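Exo-poly-alpha-D-galacturonosidase (Thermotoga maritima, PDB 3JUR) probably hydrolyses polygalacturonate, the pectin backbone, as an exo-acting glycosidase of family 28 that assembles into a tetramer. Local coordinates at residues S352-I358 / K387-E393; I291-S295 / M320-R324; G60-E66 / I80-G86; N16-E20 / N223-R227. One frame throughout, in Å; residues are numbered along the deposited sequence.

Contact 1 (S352-I358 / K387-E393); sequences SEEVIRI and KYAVRIE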
loop_
_atom_site.group_PDB
_atom_site.type_symbol
_atom_site.label_atom_id
_atom_site.label_comp_id
_atom_site.label_asym_id
_atom_site.label_seq_id
_atom_site.Cartn_x
_atom_site.Cartn_y
_atom_site.Cartn_z
ATOM N N SER D 352 4.054 22.516 0.970
ATOM C CA SER D 352 5.515 22.605 1.192
ATOM C C SER D 352 6.003 22.316 2.630
ATOM O O SER D 352 7.112 21.819 2.807
ATOM C CB SER D 352 6.068 23.945 0.707
ATOM O OG SER D 352 5.498 25.004 1.454
ATOM N N GLU D 353 5.193 22.624 3.640
ATOM C CA GLU D 353 5.596 22.406 5.039
ATOM C C GLU D 353 4.848 21.245 5.693
ATOM O O GLU D 353 5.349 20.121 5.694
ATOM C CB GLU D 353 5.453 23.692 5.872
ATOM C CG GLU D 353 6.357 24.838 5.396
ATOM C CD GLU D 353 7.847 24.546 5.590
ATOM O OE1 GLU D 353 8.213 23.915 6.602
ATOM O OE2 GLU D 353 8.655 24.942 4.730
ATOM N N GLU D 354 3.664 21.514 6.253
ATOM C CA GLU D 354 2.864 20.471 6.889
ATOM C C GLU D 354 1.458 20.493 6.330
ATOM O O GLU D 354 0.860 21.556 6.227
ATOM C CB GLU D 354 2.799 20.642 8.419
ATOM C CG GLU D 354 4.140 20.718 9.137
ATOM C CD GLU D 354 4.598 22.149 9.413
ATOM O OE1 GLU D 354 3.764 23.084 9.361
ATOM O OE2 GLU D 354 5.797 22.331 9.704
ATOM N N VAL D 355 0.923 19.327 5.981
ATOM C CA VAL D 355 -0.435 19.259 5.472
ATOM C C VAL D 355 -1.414 19.606 6.593
ATOM O O VAL D 355 -2.310 20.433 6.416
ATOM C CB VAL D 355 -0.772 17.873 4.860
ATOM C CG1 VAL D 355 -2.223 17.847 4.371
ATOM C CG2 VAL D 355 0.187 17.519 3.723
ATOM N N ILE D 356 -1.221 18.969 7.746
ATOM C CA ILE D 356 -2.018 19.211 8.947
ATOM C C ILE D 356 -1.066 19.570 10.098
ATOM O O ILE D 356 -0.169 18.800 10.437
ATOM C CB ILE D 356 -2.881 17.977 9.317
ATOM C CG1 ILE D 356 -3.911 17.686 8.211
ATOM C CG2 ILE D 356 -3.580 18.180 10.658
ATOM C CD1 ILE D 356 -4.431 16.246 8.225
ATOM N N ARG D 357 -1.272 20.750 10.679
ATOM C CA ARG D 357 -0.424 21.253 11.739
ATOM C C ARG D 357 -1.249 21.690 12.940
ATOM O O ARG D 357 -2.140 22.528 12.815
ATOM C CB ARG D 357 0.418 22.441 11.241
ATOM C CG ARG D 357 1.329 23.050 12.310
ATOM C CD ARG D 357 2.582 22.224 12.455
ATOM N NE ARG D 357 3.468 22.657 13.536
ATOM C CZ ARG D 357 4.376 23.626 13.451
ATOM N NH1 ARG D 357 5.130 23.907 14.505
ATOM N NH2 ARG D 357 4.531 24.325 12.336
ATOM N N ILE D 358 -0.945 21.123 14.102
ATOM C CA ILE D 358 -1.520 21.611 15.357
ATOM C C ILE D 358 -0.375 21.877 16.317
ATOM O O ILE D 358 0.406 20.971 16.637
ATOM C CB ILE D 358 -2.552 20.637 15.973
ATOM C CG1 ILE D 358 -3.644 20.303 14.949
ATOM C CG2 ILE D 358 -3.170 21.244 17.255
ATOM C CD1 ILE D 358 -4.676 19.299 15.441
ATOM N N LYS D 387 6.904 18.366 4.149
ATOM C CA LYS D 387 7.872 17.834 5.107
ATOM C C LYS D 387 7.144 16.918 6.085
ATOM O O LYS D 387 7.689 15.890 6.491
ATOM C CB LYS D 387 8.596 18.974 5.844
ATOM C CG LYS D 387 9.580 19.717 4.956
ATOM C CD LYS D 387 9.879 21.138 5.428
ATOM C CE LYS D 387 10.653 21.891 4.340
ATOM N NZ LYS D 387 10.986 23.296 4.725
ATOM N N TYR D 388 5.914 17.302 6.441
ATOM C CA TYR D 388 5.042 16.525 7.332
ATOM C C TYR D 388 3.640 16.368 6.754
ATOM O O TYR D 388 3.079 17.320 6.211
ATOM C CB TYR D 388 4.901 17.218 8.688
ATOM C CG TYR D 388 6.189 17.337 9.463
ATOM C CD1 TYR D 388 6.494 16.434 10.483
ATOM C CD2 TYR D 388 7.104 18.355 9.175
ATOM C CE1 TYR D 388 7.681 16.546 11.202
ATOM C CE2 TYR D 388 8.295 18.481 9.888
ATOM C CZ TYR D 388 8.575 17.575 10.897
ATOM O OH TYR D 388 9.750 17.700 11.588
ATOM N N ALA D 389 3.074 15.172 6.867
ATOM C CA ALA D 389 1.648 15.010 6.596
ATOM C C ALA D 389 0.874 15.481 7.824
ATOM O O ALA D 389 -0.013 16.334 7.725
ATOM C CB ALA D 389 1.311 13.539 6.260
ATOM N N VAL D 390 1.222 14.926 8.981
ATOM C CA VAL D 390 0.562 15.267 10.244
ATOM C C VAL D 390 1.612 15.607 11.314
ATOM O O VAL D 390 2.457 14.775 11.666
ATOM C CB VAL D 390 -0.349 14.125 10.751
ATOM C CG1 VAL D 390 -1.043 14.524 12.051
ATOM C CG2 VAL D 390 -1.387 13.732 9.708
ATOM N N ARG D 391 1.556 16.841 11.809
ATOM C CA ARG D 391 2.436 17.304 12.867
ATOM C C ARG D 391 1.579 17.904 13.983
ATOM O O ARG D 391 0.976 18.968 13.810
ATOM C CB ARG D 391 3.421 18.332 12.310
ATOM C CG ARG D 391 4.509 18.771 13.284
ATOM C CD ARG D 391 5.380 19.844 12.649
ATOM N NE ARG D 391 6.423 20.303 13.556
ATOM C CZ ARG D 391 7.374 21.183 13.245
ATOM N NH1 ARG D 391 7.430 21.739 12.036
ATOM N NH2 ARG D 391 8.275 21.515 14.159
ATOM N N ILE D 392 1.496 17.193 15.112
ATOM C CA ILE D 392 0.612 17.592 16.216
ATOM C C ILE D 392 1.410 17.661 17.509
ATOM O O ILE D 392 1.958 16.659 17.964
ATOM C CB ILE D 392 -0.617 16.639 16.368
ATOM C CG1 ILE D 392 -1.506 16.722 15.124
ATOM C CG2 ILE D 392 -1.425 16.970 17.657
ATOM C CD1 ILE D 392 -2.527 15.591 15.000
ATOM N N GLU D 393 1.503 18.859 18.075
ATOM C CA GLU D 393 2.291 19.057 19.286
ATOM C C GLU D 393 1.517 19.780 20.390
ATOM O O GLU D 393 1.210 20.983 20.291
ATOM C CB GLU D 393 3.616 19.756 18.951
ATOM C CG GLU D 393 4.534 18.862 18.118
ATOM C CD GLU D 393 5.679 19.601 17.439
ATOM O OE1 GLU D 393 6.841 19.379 17.853
ATOM O OE2 GLU D 393 5.430 20.386 16.496
HETATM O O HOH W 1 3.243 21.406 15.724
HETATM O O HOH W 2 5.444 22.903 17.369
#
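Two neighbouring parallel strands, each entered through a corner of the chain, pair in register here on a lateral sheet of the C-terminal half. The ladder runs from Y388 N to E353 O (3.0 Å) and V355 N to Y388 O (3.0 Å), passes the corner with I356 N to A389 O (2.9 Å), and continues with R391 N to I356 O (2.9 Å), I358 N to R391 O (2.9 Å) and E393 N to I358 O (2.8 Å). Such equivalent strands, stacked one coil above the next, are the defining feature of the right-handed parallel beta-helix of family 28. Inward, the stacking is aliphatic: I356 CD1 meets V390 CG2 at 4.2 Å and I358 CD1 meets I392 CG1 at 4.1 Å, against I405 and I403 of strand 400-406. Outward, it is ionic. The guanidinium groups of R357 and R391 lie flat on each other, centres 3.9 Å apart, a like-charge stack offset by the carboxylates of E354 and E393: R391 NH1 bonds E354 OE2 (2.9 Å), R391 NE bonds E393 OE2 (3.1 Å), and R357 NH2 reaches E354 OE1 weakly (3.3 Å). That same OE1 also takes a salt bridge from R324, one coil back.

Contact 2 (I291-S295 / M320-R324); sequences ISQAS and MNVER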
loop_
_atom_site.group_PDB
_atom_site.type_symbol
_atom_site.label_atom_id
_atom_site.label_comp_id
_atom_site.label_asym_id
_atom_site.label_seq_id
_atom_site.Cartn_x
_atom_site.Cartn_y
_atom_site.Cartn_z
ATOM N N ILE D 291 -4.337 29.379 -4.651
ATOM C CA ILE D 291 -3.120 28.994 -5.380
ATOM C C ILE D 291 -2.047 29.984 -4.967
ATOM O O ILE D 291 -2.012 31.121 -5.444
ATOM C CB ILE D 291 -3.297 28.967 -6.920
ATOM C CG1 ILE D 291 -4.463 28.052 -7.317
ATOM C CG2 ILE D 291 -1.989 28.543 -7.599
ATOM C CD1 ILE D 291 -4.817 28.093 -8.813
ATOM N N SER D 292 -1.196 29.552 -4.042
ATOM C CA SER D 292 -0.340 30.490 -3.334
ATOM C C SER D 292 0.868 29.828 -2.679
ATOM O O SER D 292 0.766 29.254 -1.594
ATOM C CB SER D 292 -1.173 31.234 -2.283
ATOM O OG SER D 292 -0.412 32.238 -1.642
ATOM N N GLN D 293 2.011 29.921 -3.349
ATOM C CA GLN D 293 3.293 29.526 -2.775
ATOM C C GLN D 293 3.554 30.247 -1.446
ATOM O O GLN D 293 4.056 29.645 -0.488
ATOM C CB GLN D 293 4.417 29.840 -3.761
ATOM C CG GLN D 293 5.800 29.503 -3.249
ATOM C CD GLN D 293 6.337 28.232 -3.849
ATOM O OE1 GLN D 293 7.125 28.278 -4.805
ATOM N NE2 GLN D 293 5.914 27.079 -3.307
ATOM N N ALA D 294 3.188 31.530 -1.398
ATOM C CA ALA D 294 3.446 32.384 -0.241
ATOM C C ALA D 294 2.555 32.113 0.982
ATOM O O ALA D 294 2.931 32.466 2.105
ATOM C CB ALA D 294 3.363 33.867 -0.654
ATOM N N SER D 295 1.387 31.499 0.775
ATOM C CA SER D 295 0.426 31.288 1.860
ATOM C C SER D 295 0.981 30.419 2.984
ATOM O O SER D 295 1.535 29.359 2.735
ATOM C CB SER D 295 -0.884 30.679 1.338
ATOM O OG SER D 295 -1.772 30.404 2.411
ATOM N N MET D 320 -3.460 24.987 -3.281
ATOM C CA MET D 320 -2.345 24.637 -4.151
ATOM C C MET D 320 -1.091 25.420 -3.781
ATOM O O MET D 320 -1.143 26.645 -3.670
ATOM C CB MET D 320 -2.696 24.909 -5.611
ATOM C CG MET D 320 -3.719 23.946 -6.202
ATOM S SD MET D 320 -3.960 24.161 -7.987
ATOM C CE MET D 320 -2.289 24.373 -8.566
ATOM N N ASN D 321 0.017 24.695 -3.598
ATOM C CA ASN D 321 1.364 25.257 -3.362
ATOM C C ASN D 321 1.552 25.874 -1.972
ATOM O O ASN D 321 2.627 26.407 -1.665
ATOM C CB ASN D 321 1.779 26.261 -4.457
ATOM C CG ASN D 321 1.579 25.726 -5.876
ATOM O OD1 ASN D 321 1.815 24.559 -6.155
ATOM N ND2 ASN D 321 1.149 26.600 -6.780
ATOM N N VAL D 322 0.518 25.778 -1.138
ATOM C CA VAL D 322 0.492 26.410 0.187
ATOM C C VAL D 322 1.463 25.752 1.160
ATOM O O VAL D 322 1.859 24.597 0.972
ATOM C CB VAL D 322 -0.938 26.424 0.795
ATOM C CG1 VAL D 322 -1.912 27.128 -0.154
ATOM C CG2 VAL D 322 -1.430 24.994 1.130
ATOM N N GLU D 323 1.851 26.481 2.202
ATOM C CA GLU D 323 2.753 25.907 3.196
ATOM C C GLU D 323 2.056 24.825 4.003
ATOM O O GLU D 323 2.664 23.795 4.322
ATOM C CB GLU D 323 3.310 26.982 4.132
ATOM C CG GLU D 323 4.337 27.901 3.478
ATOM C CD GLU D 323 4.953 28.891 4.461
ATOM O OE1 GLU D 323 4.609 28.847 5.662
ATOM O OE2 GLU D 323 5.793 29.715 4.032
ATOM N N ARG D 324 0.789 25.085 4.340
ATOM C CA ARG D 324 -0.022 24.209 5.180
ATOM C C ARG D 324 -1.469 24.257 4.724
ATOM O O ARG D 324 -1.976 25.317 4.327
ATOM C CB ARG D 324 0.047 24.640 6.655
ATOM C CG ARG D 324 1.453 24.653 7.223
ATOM C CD ARG D 324 1.578 25.309 8.589
ATOM N NE ARG D 324 3.001 25.573 8.812
ATOM C CZ ARG D 324 3.643 26.655 8.385
ATOM N NH1 ARG D 324 2.980 27.630 7.752
ATOM N NH2 ARG D 324 4.945 26.769 8.602
HETATM O O HOH W 3 4.677 27.036 -0.030
HETATM O O HOH W 4 5.974 30.202 1.537
#
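In a parallel beta-helix the turns of successive coils can stack as the strands do, and these two do so with little regular pairing. I291 and M320, the last residues of their strands, form a single parallel bridge: S292 N donates to M320 O (2.9 Å), while I291 CG1 packs on M320 SD at 4.0 Å. M320 also packs against V318 of a second subunit. Beyond the bridge the ladder lapses. S292 O and N321 O, both acceptors, lie 3.4 Å apart, so neither can satisfy the other; each receives a CA-H...O contact, S292 O from V322 CA and N321 O from Q293 CA, both at 3.4 Å, and S292 O also takes a weak hydrogen bond from S295 N at 3.3 Å. Two waters donate to acceptors here, one to Q293 O and N321 O (both 2.7 Å), the other to Q293 O (2.8 Å) and E323 OE2 (2.5 Å). The hydroxyls find partners mainly outside the two segments: S292 OG bonds D257 and the backbone of T258 on strand 255-258, with S295 N as a weak additional donor, and S295 OG bonds S262 and, just ahead in its own turn, the backbone of G297. E323 OE1 forms a salt bridge with R324 NH1 (2.9 Å). Direct pairing resumes at the far end, where E323 N donates to S295 O at 2.9 Å.

Contact 3 (G60-E66 / I80-G86); sequences GRLIVPE and IELHVKG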
loop_
_atom_site.group_PDB
_atom_site.type_symbol
_atom_site.label_atom_id
_atom_site.label_comp_id
_atom_site.label_asym_id
_atom_site.label_seq_id
_atom_site.Cartn_x
_atom_site.Cartn_y
_atom_site.Cartn_z
ATOM N N GLY D 60 -28.310 53.335 0.170
ATOM C CA GLY D 60 -28.342 53.003 -1.249
ATOM C C GLY D 60 -26.981 52.607 -1.778
ATOM O O GLY D 60 -26.083 52.275 -0.999
ATOM N N ARG D 61 -26.837 52.655 -3.104
ATOM C CA ARG D 61 -25.624 52.225 -3.800
ATOM C C ARG D 61 -24.780 53.411 -4.268
ATOM O O ARG D 61 -25.297 54.360 -4.863
ATOM C CB ARG D 61 -25.967 51.319 -5.001
ATOM C CG ARG D 61 -26.884 50.117 -4.672
ATOM C CD ARG D 61 -27.155 49.195 -5.882
ATOM N NE ARG D 61 -27.853 49.876 -6.980
ATOM C CZ ARG D 61 -29.178 49.942 -7.130
ATOM N NH1 ARG D 61 -29.999 49.370 -6.255
ATOM N NH2 ARG D 61 -29.686 50.584 -8.170
ATOM N N LEU D 62 -23.480 53.352 -3.982
ATOM C CA LEU D 62 -22.516 54.319 -4.504
ATOM C C LEU D 62 -21.761 53.664 -5.657
ATOM O O LEU D 62 -21.019 52.701 -5.457
ATOM C CB LEU D 62 -21.551 54.792 -3.398
ATOM C CG LEU D 62 -20.292 55.611 -3.748
ATOM C CD1 LEU D 62 -20.593 56.808 -4.648
ATOM C CD2 LEU D 62 -19.558 56.069 -2.497
ATOM N N ILE D 63 -21.960 54.187 -6.862
ATOM C CA ILE D 63 -21.329 53.619 -8.048
ATOM C C ILE D 63 -19.975 54.277 -8.321
ATOM O O ILE D 63 -19.887 55.491 -8.518
ATOM C CB ILE D 63 -22.266 53.694 -9.291
ATOM C CG1 ILE D 63 -23.487 52.785 -9.089
ATOM C CG2 ILE D 63 -21.519 53.304 -10.574
ATOM C CD1 ILE D 63 -24.678 53.142 -9.956
ATOM N N VAL D 64 -18.930 53.455 -8.298
ATOM C CA VAL D 64 -17.585 53.862 -8.688
ATOM C C VAL D 64 -17.318 53.277 -10.078
ATOM O O VAL D 64 -17.056 52.077 -10.203
ATOM C CB VAL D 64 -16.508 53.342 -7.688
ATOM C CG1 VAL D 64 -15.124 53.844 -8.074
ATOM C CG2 VAL D 64 -16.847 53.740 -6.256
ATOM N N PRO D 65 -17.385 54.119 -11.125
ATOM C CA PRO D 65 -17.262 53.628 -12.500
ATOM C C PRO D 65 -15.812 53.345 -12.918
ATOM O O PRO D 65 -14.898 53.414 -12.085
ATOM C CB PRO D 65 -17.851 54.777 -13.329
ATOM C CG PRO D 65 -17.602 55.999 -12.522
ATOM C CD PRO D 65 -17.560 55.587 -11.073
ATOM N N GLU D 66 -15.625 53.014 -14.197
ATOM C CA GLU D 66 -14.303 52.840 -14.808
ATOM C C GLU D 66 -13.362 54.001 -14.460
ATOM O O GLU D 66 -13.792 55.152 -14.352
ATOM C CB GLU D 66 -14.461 52.720 -16.334
ATOM C CG GLU D 66 -13.180 52.864 -17.174
ATOM C CD GLU D 66 -13.443 53.442 -18.573
ATOM O OE1 GLU D 66 -14.153 54.468 -18.683
ATOM O OE2 GLU D 66 -12.934 52.878 -19.569
ATOM N N ILE D 80 -25.346 51.183 3.231
ATOM C CA ILE D 80 -24.538 51.626 2.097
ATOM C C ILE D 80 -23.883 50.452 1.369
ATOM O O ILE D 80 -23.236 49.592 1.992
ATOM C CB ILE D 80 -23.450 52.657 2.533
ATOM C CG1 ILE D 80 -24.083 53.909 3.165
ATOM C CG2 ILE D 80 -22.523 53.030 1.364
ATOM C CD1 ILE D 80 -25.021 54.713 2.261
ATOM N N GLU D 81 -24.067 50.424 0.051
ATOM C CA GLU D 81 -23.347 49.501 -0.820
ATOM C C GLU D 81 -22.324 50.273 -1.649
ATOM O O GLU D 81 -22.681 51.184 -2.403
ATOM C CB GLU D 81 -24.317 48.749 -1.736
ATOM C CG GLU D 81 -23.657 47.747 -2.696
ATOM C CD GLU D 81 -24.639 47.168 -3.707
ATOM O OE1 GLU D 81 -25.776 46.830 -3.309
ATOM O OE2 GLU D 81 -24.282 47.045 -4.897
ATOM N N LEU D 82 -21.053 49.922 -1.488
ATOM C CA LEU D 82 -19.994 50.492 -2.305
ATOM C C LEU D 82 -19.786 49.605 -3.539
ATOM O O LEU D 82 -19.204 48.525 -3.445
ATOM C CB LEU D 82 -18.710 50.625 -1.478
ATOM C CG LEU D 82 -17.451 51.235 -2.104
ATOM C CD1 LEU D 82 -17.634 52.715 -2.483
ATOM C CD2 LEU D 82 -16.258 51.054 -1.163
ATOM N N HIS D 83 -20.277 50.069 -4.688
ATOM C CA HIS D 83 -20.242 49.290 -5.928
ATOM C C HIS D 83 -19.055 49.708 -6.798
ATOM O O HIS D 83 -19.050 50.789 -7.395
ATOM C CB HIS D 83 -21.576 49.412 -6.674
ATOM C CG HIS D 83 -21.675 48.551 -7.897
ATOM N ND1 HIS D 83 -21.727 47.172 -7.839
ATOM C CD2 HIS D 83 -21.748 48.874 -9.210
ATOM C CE1 HIS D 83 -21.814 46.686 -9.065
ATOM N NE2 HIS D 83 -21.828 47.696 -9.915
ATOM N N VAL D 84 -18.043 48.840 -6.845
ATOM C CA VAL D 84 -16.763 49.153 -7.475
ATOM C C VAL D 84 -16.616 48.499 -8.851
ATOM O O VAL D 84 -16.477 47.264 -8.959
ATOM C CB VAL D 84 -15.564 48.743 -6.570
ATOM C CG1 VAL D 84 -14.275 49.384 -7.072
ATOM C CG2 VAL D 84 -15.813 49.143 -5.123
ATOM N N LYS D 85 -16.648 49.331 -9.894
ATOM C CA LYS D 85 -16.413 48.879 -11.270
ATOM C C LYS D 85 -14.970 49.165 -11.688
ATOM O O LYS D 85 -14.323 48.322 -12.305
ATOM C CB LYS D 85 -17.374 49.563 -12.249
ATOM C CG LYS D 85 -18.820 49.113 -12.160
ATOM C CD LYS D 85 -19.663 49.904 -13.162
ATOM C CE LYS D 85 -21.078 49.361 -13.287
ATOM N NZ LYS D 85 -21.799 50.020 -14.421
ATOM N N GLY D 86 -14.482 50.361 -11.360
ATOM C CA GLY D 86 -13.100 50.750 -11.650
ATOM C C GLY D 86 -12.152 50.308 -10.547
ATOM O O GLY D 86 -12.350 49.261 -9.932
#
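At the N-terminal end of the parallel beta-helix, strands 60-64 and 80-84 pair in parallel, their short axes 4.7 Å apart at closest approach, and the contact exemplifies how equivalent positions on adjacent coils stack, like on like inside but not outside. Inside, L62 and L82 both adopt t,p rotamers, so their branches match and L62 CD2 meets L82 CD1 at 3.9 Å; V64, at chi1 t, brings CG2 to 4.0 Å from that same L82 CD1. Helix 44-57 closes this end of the core, with A50, I51 and L54 against L62. I80, at m,m rather than the commoner m,t, also touches L54. On the outward face R61, E81, I63 and H83 stand in register. E81 is extended (t,t), its OE2 3.7 Å from R61 CD but hydrogen-bonded to T128, whose hydroxyl also meets H83 ND1. R61 bends at chi3 (m) and turns its guanidinium to E27 in a salt bridge. Two glycines frame the pairing: G60 has backbone angles that a side chain would not tolerate, and a CB on G86 would collide with P65 O. E66, past the strand end, is salt-bridged to a neighbouring subunit, through that subunit's own K85. The backbone ladder fans out at its last rung, V64 O accepting from K85 N at 2.8 Å and weakly from G86 N at 3.3 Å.

Contact 4 (N16-E20 / N223-R227); sequences NHVRE and NVIIR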
loop_
_atom_site.group_PDB
_atom_site.type_symbol
_atom_site.label_atom_id
_atom_site.label_comp_id
_atom_site.label_asym_id
_atom_site.label_seq_id
_atom_site.Cartn_x
_atom_site.Cartn_y
_atom_site.Cartn_z
ATOM N N ASN D 16 -28.670 28.815 7.849
ATOM C CA ASN D 16 -29.960 29.297 8.352
ATOM C C ASN D 16 -29.906 30.703 8.952
ATOM O O ASN D 16 -30.939 31.354 9.101
ATOM C CB ASN D 16 -30.569 28.306 9.358
ATOM C CG ASN D 16 -31.184 27.084 8.684
ATOM O OD1 ASN D 16 -31.573 27.131 7.516
ATOM N ND2 ASN D 16 -31.282 25.983 9.425
ATOM N N HIS D 17 -28.708 31.169 9.294
ATOM C CA HIS D 17 -28.555 32.480 9.928
ATOM C C HIS D 17 -27.651 33.419 9.121
ATOM O O HIS D 17 -27.107 34.397 9.639
ATOM C CB HIS D 17 -28.093 32.316 11.380
ATOM C CG HIS D 17 -29.078 31.581 12.236
ATOM N ND1 HIS D 17 -28.943 30.246 12.555
ATOM C CD2 HIS D 17 -30.235 31.989 12.809
ATOM C CE1 HIS D 17 -29.965 29.868 13.304
ATOM N NE2 HIS D 17 -30.764 30.906 13.470
ATOM N N VAL D 18 -27.515 33.112 7.838
ATOM C CA VAL D 18 -26.730 33.923 6.926
ATOM C C VAL D 18 -27.642 34.410 5.793
ATOM O O VAL D 18 -28.340 33.614 5.168
ATOM C CB VAL D 18 -25.486 33.130 6.408
ATOM C CG1 VAL D 18 -25.054 33.596 5.043
ATOM C CG2 VAL D 18 -24.333 33.228 7.400
ATOM N N ARG D 19 -27.666 35.723 5.566
ATOM C CA ARG D 19 -28.369 36.293 4.407
ATOM C C ARG D 19 -27.834 37.652 3.980
ATOM O O ARG D 19 -27.365 38.434 4.813
ATOM C CB ARG D 19 -29.895 36.351 4.606
ATOM C CG ARG D 19 -30.378 37.180 5.769
ATOM C CD ARG D 19 -31.865 37.579 5.607
ATOM N NE ARG D 19 -32.741 36.457 5.250
ATOM C CZ ARG D 19 -33.109 35.487 6.084
ATOM N NH1 ARG D 19 -32.678 35.470 7.339
ATOM N NH2 ARG D 19 -33.902 34.515 5.662
ATOM N N GLU D 20 -27.902 37.903 2.676
ATOM C CA GLU D 20 -27.515 39.180 2.070
ATOM C C GLU D 20 -28.209 40.375 2.729
ATOM O O GLU D 20 -29.387 40.281 3.088
ATOM C CB GLU D 20 -27.884 39.184 0.589
ATOM C CG GLU D 20 -26.939 38.437 -0.329
ATOM C CD GLU D 20 -27.337 38.585 -1.796
ATOM O OE1 GLU D 20 -27.777 39.690 -2.208
ATOM O OE2 GLU D 20 -27.204 37.592 -2.539
ATOM N N ASN D 223 -23.483 37.786 10.800
ATOM C CA ASN D 223 -24.065 37.671 9.460
ATOM C C ASN D 223 -23.191 38.342 8.393
ATOM O O ASN D 223 -23.525 39.410 7.857
ATOM C CB ASN D 223 -25.515 38.176 9.425
ATOM C CG ASN D 223 -26.148 38.038 8.054
ATOM O OD1 ASN D 223 -25.675 37.275 7.216
ATOM N ND2 ASN D 223 -27.226 38.780 7.818
ATOM N N VAL D 224 -22.068 37.693 8.091
ATOM C CA VAL D 224 -21.104 38.218 7.137
ATOM C C VAL D 224 -20.940 37.233 5.966
ATOM O O VAL D 224 -20.735 36.032 6.177
ATOM C CB VAL D 224 -19.734 38.499 7.825
ATOM C CG1 VAL D 224 -18.743 39.130 6.854
ATOM C CG2 VAL D 224 -19.911 39.376 9.071
ATOM N N ILE D 225 -21.063 37.748 4.744
ATOM C CA ILE D 225 -20.857 36.960 3.529
ATOM C C ILE D 225 -19.699 37.558 2.715
ATOM O O ILE D 225 -19.703 38.743 2.380
ATOM C CB ILE D 225 -22.138 36.897 2.647
ATOM C CG1 ILE D 225 -23.280 36.201 3.388
ATOM C CG2 ILE D 225 -21.864 36.199 1.321
ATOM C CD1 ILE D 225 -24.672 36.459 2.780
ATOM N N ILE D 226 -18.703 36.730 2.424
ATOM C CA ILE D 226 -17.630 37.115 1.514
ATOM C C ILE D 226 -17.590 36.064 0.421
ATOM O O ILE D 226 -17.374 34.873 0.678
ATOM C CB ILE D 226 -16.279 37.258 2.230
ATOM C CG1 ILE D 226 -16.383 38.302 3.344
ATOM C CG2 ILE D 226 -15.183 37.676 1.244
ATOM C CD1 ILE D 226 -15.419 38.076 4.480
ATOM N N ARG D 227 -17.826 36.504 -0.806
ATOM C CA ARG D 227 -18.082 35.577 -1.888
ATOM C C ARG D 227 -17.567 36.132 -3.207
ATOM O O ARG D 227 -17.665 37.333 -3.458
ATOM C CB ARG D 227 -19.589 35.246 -1.906
ATOM C CG ARG D 227 -20.319 35.426 -3.208
ATOM C CD ARG D 227 -21.503 36.388 -3.045
ATOM N NE ARG D 227 -22.637 35.823 -2.312
ATOM C CZ ARG D 227 -23.866 36.344 -2.291
ATOM N NH1 ARG D 227 -24.157 37.455 -2.966
ATOM N NH2 ARG D 227 -24.816 35.747 -1.593
HETATM O O HOH W 5 -29.527 40.535 6.213
#
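An extended segment that follows the N-terminal helix lies across the outside of the parallel beta-helix here, and three residues carry most of the contact: N223, I225 and E20. The CA 17-to-20 direction lies 53° from that of CA 223 to 227, too oblique for a ladder, so side chains replace backbone pairing. N223 sits at the corner leading into the strand, and its carboxamide binds the passing chain as a further strand would: OD1 accepts from R19 N at 3.0 Å while ND2 donates to R19 O, also at 3.0 Å. Both backbone polar groups of R19 are thus matched by one side chain. ND2 has a second acceptor in N200, the asparagine one coil earlier. I225, two residues on, points toward the crossing segment and supplies the apolar part: its CG1 meets V18 CG1 at 3.6 Å, and its CD1 lies under the peptide joining R19 to E20, 3.6 Å from R19 C and 3.5 Å from E20 N. On the preceding coil L202 packs beside it. E20 has its CA-to-CB bond sideways, yet its carboxylate swings in over the strand to R227, which also pairs with E204. The bridge approaches the guanidinium at its edge, near its plane, with E20 OE2 3.1 Å from R227 NH1 and 3.2 Å from R227 NH2.

How the contacts relate
Together the four contacts sample one solenoid along its length. Contacts 1 and 3 lie on opposite sides of the chain's centre, their centres 43 Å apart, yet both obey the same rule of in-register parallel pairing between coils. Contacts 1 and 2 are immediate neighbours, centres 14 Å apart: R324 NE bridges to E354 OE1 at 2.7 Å, and E353 N probably bonds E323 O at 2.9 Å, so the stacked turns pass from one contact into the next. Contact 4 differs in kind, laying the N-terminal segment over the coils; its centre is 20 Å from contact 3, with nearest atoms about 7 Å apart, and both reach the same large sheet.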